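Local structure of putative glutathione S-transferase (Corynebacterium glutamicum, 3M1G) at residues A[191-203]-A[215-227]. The protein probably acts as a glutathione transferase, joining glutathione to electrophilic substrates. Residues are numbered along the deposited sequence; the frame is centred on the assembly and turned at random.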
loop_
_atom_site.group_PDB
_atom_site.type_symbol
_atom_site.label_atom_id
_atom_site.label_comp_id
_atom_site.label_asym_id
_atom_site.label_seq_id
_atom_site.Cartn_x
_atom_site.Cartn_y
_atom_site.Cartn_z
ATOM N N ARG A 191 14.059 20.909 5.288
ATOM C CA ARG A 191 14.308 19.522 4.971
ATOM C C ARG A 191 12.977 18.773 4.793
ATOM O O ARG A 191 12.805 18.045 3.833
ATOM C CB ARG A 191 15.162 18.856 6.036
ATOM C CG ARG A 191 15.674 17.449 5.625
ATOM C CD ARG A 191 16.708 16.922 6.589
ATOM N NE ARG A 191 17.159 15.580 6.205
ATOM C CZ ARG A 191 17.894 14.784 6.976
ATOM N NH1 ARG A 191 18.295 15.187 8.155
ATOM N NH2 ARG A 191 18.259 13.585 6.543
ATOM N N ILE A 192 12.010 18.997 5.679
ATOM C CA ILE A 192 10.710 18.349 5.525
ATOM C C ILE A 192 10.027 18.783 4.223
ATOM O O ILE A 192 9.465 17.966 3.470
ATOM C CB ILE A 192 9.829 18.611 6.733
ATOM C CG1 ILE A 192 10.383 17.856 7.945
ATOM C CG2 ILE A 192 8.355 18.238 6.458
ATOM C CD1 ILE A 192 9.677 18.249 9.299
ATOM N N PHE A 193 10.125 20.060 3.897
ATOM C CA PHE A 193 9.496 20.548 2.686
ATOM C C PHE A 193 10.062 19.903 1.392
ATOM O O PHE A 193 9.305 19.436 0.571
ATOM C CB PHE A 193 9.660 22.055 2.576
ATOM C CG PHE A 193 9.183 22.600 1.300
ATOM C CD1 PHE A 193 7.828 22.582 1.002
ATOM C CD2 PHE A 193 10.068 23.132 0.381
ATOM C CE1 PHE A 193 7.368 23.106 -0.203
ATOM C CE2 PHE A 193 9.616 23.664 -0.842
ATOM C CZ PHE A 193 8.277 23.633 -1.139
ATOM N N THR A 194 11.365 19.936 1.192
ATOM C CA THR A 194 11.921 19.438 -0.050
ATOM C C THR A 194 11.895 17.897 -0.130
ATOM O O THR A 194 11.675 17.332 -1.193
ATOM C CB THR A 194 13.359 19.977 -0.324
ATOM O OG1 THR A 194 14.264 19.517 0.686
ATOM C CG2 THR A 194 13.388 21.542 -0.394
ATOM N N GLU A 195 12.106 17.205 0.982
ATOM C CA GLU A 195 12.270 15.738 0.917
ATOM C C GLU A 195 10.994 14.948 1.226
ATOM O O GLU A 195 10.897 13.783 0.839
ATOM C CB GLU A 195 13.350 15.312 1.886
ATOM C CG GLU A 195 14.634 16.086 1.785
ATOM C CD GLU A 195 15.205 16.126 0.372
ATOM O OE1 GLU A 195 15.635 15.039 -0.126
ATOM O OE2 GLU A 195 15.250 17.248 -0.212
ATOM N N VAL A 196 10.026 15.568 1.913
ATOM C CA VAL A 196 8.795 14.897 2.357
ATOM C C VAL A 196 7.541 15.544 1.777
ATOM O O VAL A 196 6.812 14.862 1.018
ATOM C CB VAL A 196 8.730 14.825 3.881
ATOM C CG1 VAL A 196 7.446 14.118 4.361
ATOM C CG2 VAL A 196 10.028 14.086 4.417
ATOM N N ASN A 197 7.266 16.833 2.097
ATOM C CA ASN A 197 6.072 17.494 1.597
ATOM C C ASN A 197 6.015 17.475 0.078
ATOM O O ASN A 197 4.989 17.109 -0.491
ATOM C CB ASN A 197 5.932 18.997 2.030
ATOM C CG ASN A 197 5.896 19.218 3.538
ATOM O OD1 ASN A 197 6.441 20.218 3.990
ATOM N ND2 ASN A 197 5.246 18.317 4.330
ATOM N N ASN A 198 7.082 17.932 -0.575
ATOM C CA ASN A 198 7.209 17.824 -1.999
ATOM C C ASN A 198 7.680 16.468 -2.458
ATOM O O ASN A 198 7.482 16.113 -3.606
ATOM C CB ASN A 198 8.269 18.792 -2.522
ATOM C CG ASN A 198 7.695 20.077 -2.953
ATOM O OD1 ASN A 198 6.502 20.167 -3.260
ATOM N ND2 ASN A 198 8.542 21.101 -3.022
ATOM N N GLY A 199 8.406 15.781 -1.585
ATOM C CA GLY A 199 9.003 14.467 -1.869
ATOM C C GLY A 199 8.008 13.439 -2.377
ATOM O O GLY A 199 8.330 12.666 -3.284
ATOM N N VAL A 200 6.807 13.418 -1.785
ATOM C CA VAL A 200 5.768 12.509 -2.250
ATOM C C VAL A 200 5.324 12.828 -3.690
ATOM O O VAL A 200 5.123 11.892 -4.497
ATOM C CB VAL A 200 4.584 12.387 -1.266
ATOM C CG1 VAL A 200 5.074 11.798 0.085
ATOM C CG2 VAL A 200 3.808 13.743 -1.065
ATOM N N TYR A 201 5.192 14.117 -4.025
ATOM C CA TYR A 201 4.785 14.562 -5.364
ATOM C C TYR A 201 5.852 14.242 -6.414
ATOM O O TYR A 201 5.537 13.755 -7.504
ATOM C CB TYR A 201 4.433 16.078 -5.374
ATOM C CG TYR A 201 3.132 16.334 -4.688
ATOM C CD1 TYR A 201 1.942 16.190 -5.361
ATOM C CD2 TYR A 201 3.080 16.664 -3.339
ATOM C CE1 TYR A 201 0.734 16.365 -4.723
ATOM C CE2 TYR A 201 1.880 16.821 -2.700
ATOM C CZ TYR A 201 0.715 16.652 -3.403
ATOM O OH TYR A 201 -0.481 16.818 -2.763
ATOM N N ARG A 202 7.117 14.470 -6.081
ATOM C CA ARG A 202 8.220 14.124 -6.985
ATOM C C ARG A 202 8.272 12.594 -7.259
ATOM O O ARG A 202 8.632 12.145 -8.363
ATOM C CB ARG A 202 9.525 14.628 -6.367
ATOM C CG ARG A 202 10.714 14.856 -7.342
ATOM C CD ARG A 202 11.722 15.939 -6.778
ATOM N NE ARG A 202 12.066 15.476 -5.451
ATOM C CZ ARG A 202 11.992 16.169 -4.313
ATOM N NH1 ARG A 202 11.744 17.479 -4.280
ATOM N NH2 ARG A 202 12.251 15.526 -3.182
ATOM N N THR A 203 7.890 11.799 -6.250
ATOM C CA THR A 203 7.830 10.342 -6.377
ATOM C C THR A 203 6.641 9.940 -7.222
ATOM O O THR A 203 6.805 9.186 -8.154
ATOM C CB THR A 203 7.790 9.618 -5.005
ATOM O OG1 THR A 203 8.917 10.029 -4.227
ATOM C CG2 THR A 203 7.854 8.088 -5.177
ATOM N N ALA A 215 13.638 9.906 -6.367
ATOM C CA ALA A 215 12.727 10.590 -5.514
ATOM C C ALA A 215 12.329 9.707 -4.324
ATOM O O ALA A 215 12.255 10.173 -3.188
ATOM C CB ALA A 215 11.509 11.033 -6.310
ATOM N N TYR A 216 12.114 8.417 -4.588
ATOM C CA TYR A 216 11.756 7.476 -3.537
ATOM C C TYR A 216 12.856 7.359 -2.486
ATOM O O TYR A 216 12.576 7.336 -1.271
ATOM C CB TYR A 216 11.431 6.114 -4.168
ATOM C CG TYR A 216 11.265 4.939 -3.265
ATOM C CD1 TYR A 216 12.362 4.281 -2.770
ATOM C CD2 TYR A 216 10.000 4.445 -2.959
ATOM C CE1 TYR A 216 12.238 3.144 -1.985
ATOM C CE2 TYR A 216 9.847 3.318 -2.144
ATOM C CZ TYR A 216 10.977 2.681 -1.677
ATOM O OH TYR A 216 10.874 1.571 -0.915
ATOM N N LYS A 217 14.090 7.264 -2.956
ATOM C CA LYS A 217 15.215 7.151 -2.075
ATOM C C LYS A 217 15.284 8.375 -1.173
ATOM O O LYS A 217 15.421 8.234 0.022
ATOM C CB LYS A 217 16.508 7.037 -2.875
ATOM C CG LYS A 217 17.705 6.565 -2.079
ATOM C CD LYS A 217 18.986 6.740 -2.922
ATOM C CE LYS A 217 20.211 6.112 -2.278
ATOM N NZ LYS A 217 21.490 6.609 -2.964
ATOM N N ARG A 218 15.162 9.561 -1.752
ATOM C CA ARG A 218 15.168 10.798 -0.959
ATOM C C ARG A 218 14.059 10.834 0.082
ATOM O O ARG A 218 14.282 11.213 1.233
ATOM C CB ARG A 218 15.099 12.035 -1.867
ATOM C CG ARG A 218 16.454 12.367 -2.530
ATOM C CD ARG A 218 16.314 13.490 -3.560
ATOM N NE ARG A 218 15.887 14.775 -2.962
ATOM C CZ ARG A 218 15.655 15.883 -3.668
ATOM N NH1 ARG A 218 15.752 15.869 -4.990
ATOM N NH2 ARG A 218 15.296 16.993 -3.071
ATOM N N LEU A 219 12.859 10.431 -0.306
ATOM C CA LEU A 219 11.728 10.459 0.617
ATOM C C LEU A 219 12.020 9.587 1.844
ATOM O O LEU A 219 11.776 9.989 2.991
ATOM C CB LEU A 219 10.448 9.985 -0.091
ATOM C CG LEU A 219 9.217 9.735 0.755
ATOM C CD1 LEU A 219 8.697 11.032 1.380
ATOM C CD2 LEU A 219 8.095 9.050 -0.092
ATOM N N TRP A 220 12.553 8.399 1.611
ATOM C CA TRP A 220 12.741 7.457 2.710
ATOM C C TRP A 220 13.937 7.749 3.614
ATOM O O TRP A 220 13.895 7.418 4.803
ATOM C CB TRP A 220 12.694 5.980 2.186
ATOM C CG TRP A 220 11.245 5.646 1.935
ATOM C CD1 TRP A 220 10.594 5.622 0.728
ATOM C CD2 TRP A 220 10.259 5.388 2.919
ATOM N NE1 TRP A 220 9.264 5.379 0.914
ATOM C CE2 TRP A 220 9.023 5.236 2.247
ATOM C CE3 TRP A 220 10.290 5.260 4.312
ATOM C CZ2 TRP A 220 7.856 4.932 2.910
ATOM C CZ3 TRP A 220 9.110 4.979 4.979
ATOM C CH2 TRP A 220 7.915 4.824 4.279
ATOM N N VAL A 221 14.989 8.357 3.067
ATOM C CA VAL A 221 16.084 8.889 3.895
ATOM C C VAL A 221 15.473 9.914 4.881
ATOM O O VAL A 221 15.777 9.881 6.081
ATOM C CB VAL A 221 17.191 9.581 3.041
ATOM C CG1 VAL A 221 18.061 10.481 3.899
ATOM C CG2 VAL A 221 18.099 8.528 2.281
ATOM N N ALA A 222 14.584 10.774 4.395
ATOM C CA ALA A 222 13.993 11.784 5.268
ATOM C C ALA A 222 12.985 11.187 6.260
ATOM O O ALA A 222 12.973 11.572 7.431
ATOM C CB ALA A 222 13.343 12.921 4.455
ATOM N N LEU A 223 12.128 10.266 5.819
ATOM C CA LEU A 223 11.199 9.620 6.769
ATOM C C LEU A 223 11.944 8.830 7.851
ATOM O O LEU A 223 11.530 8.791 9.032
ATOM C CB LEU A 223 10.173 8.747 6.045
ATOM C CG LEU A 223 9.129 9.478 5.170
ATOM C CD1 LEU A 223 8.248 8.471 4.362
ATOM C CD2 LEU A 223 8.233 10.435 5.977
ATOM N N ASP A 224 13.074 8.217 7.490
ATOM C CA ASP A 224 13.856 7.495 8.510
ATOM C C ASP A 224 14.524 8.478 9.489
ATOM O O ASP A 224 14.660 8.184 10.672
ATOM C CB ASP A 224 14.938 6.613 7.859
ATOM C CG ASP A 224 14.367 5.327 7.247
ATOM O OD1 ASP A 224 13.275 4.858 7.666
ATOM O OD2 ASP A 224 15.017 4.786 6.323
ATOM N N TRP A 225 14.966 9.630 8.979
ATOM C CA TRP A 225 15.461 10.706 9.838
ATOM C C TRP A 225 14.342 11.172 10.797
ATOM O O TRP A 225 14.588 11.336 11.987
ATOM C CB TRP A 225 15.965 11.893 8.999
ATOM C CG TRP A 225 15.958 13.210 9.708
ATOM C CD1 TRP A 225 16.700 13.553 10.808
ATOM C CD2 TRP A 225 15.216 14.377 9.348
ATOM N NE1 TRP A 225 16.414 14.836 11.170
ATOM C CE2 TRP A 225 15.512 15.367 10.294
ATOM C CE3 TRP A 225 14.305 14.675 8.327
ATOM C CZ2 TRP A 225 14.946 16.646 10.250
ATOM C CZ3 TRP A 225 13.741 15.966 8.281
ATOM C CH2 TRP A 225 14.047 16.911 9.239
ATOM N N LEU A 226 13.132 11.376 10.291
ATOM C CA LEU A 226 12.039 11.834 11.166
ATOM C C LEU A 226 11.676 10.790 12.243
ATOM O O LEU A 226 11.428 11.118 13.418
ATOM C CB LEU A 226 10.802 12.214 10.348
ATOM C CG LEU A 226 10.952 13.470 9.506
ATOM C CD1 LEU A 226 9.770 13.631 8.562
ATOM C CD2 LEU A 226 11.116 14.728 10.388
ATOM N N GLU A 227 11.643 9.530 11.836
ATOM C CA GLU A 227 11.332 8.426 12.741
ATOM C C GLU A 227 12.345 8.438 13.905
ATOM O O GLU A 227 11.987 8.276 15.085
ATOM C CB GLU A 227 11.364 7.106 11.969
ATOM C CG GLU A 227 11.303 5.854 12.823
ATOM C CD GLU A 227 9.937 5.636 13.418
ATOM O OE1 GLU A 227 8.970 6.273 12.918
ATOM O OE2 GLU A 227 9.837 4.830 14.376
HETATM O O HOH W 1 16.346 13.088 1.491
HETATM O O HOH W 2 11.333 12.769 -3.047
#
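The Arg191 guanidinium lies flat on one face of the Trp225 indole, the planes 12° apart, and Leu226 CD2 rests toward the rim of the opposite face. The extended arginine chain spreads the contact: CD sits over the six-membered ring, while CZ stands 3.9 Å from the centroid of the five-membered ring, a cation-pi pair. Where helix 199-203 runs nearly antiparallel (156°) to helix 215-227 in the all-helical GST C-terminal domain, the guanidinium groups of Arg202 and Arg218 form a second, offset stack, centres 3.7 Å apart. Each is held at its edge by an acceptor, which probably offsets the like charges. Arg202 grips Thr194 O end-on with NH1 and NH2; Arg218 meets Glu195 side-on in a nearly straight, two-bond salt bridge, NE to OE1 and NH2 to OE2, both 2.9 Å. A bend at chi2 (-53°) turns the Glu195 chain toward Arg218, and Thr194 OG1 donates to the anti lone pair of OE2. On the inner side of the stacks, Val196 CG2 packs on Ala222 CB at 3.5 Å; helix 243-253 backs this apolar layer through Thr251. A water joins the two helices, donating to Gly199 O and Ala215 O and accepting from Arg202 NH2 at 2.9 Å.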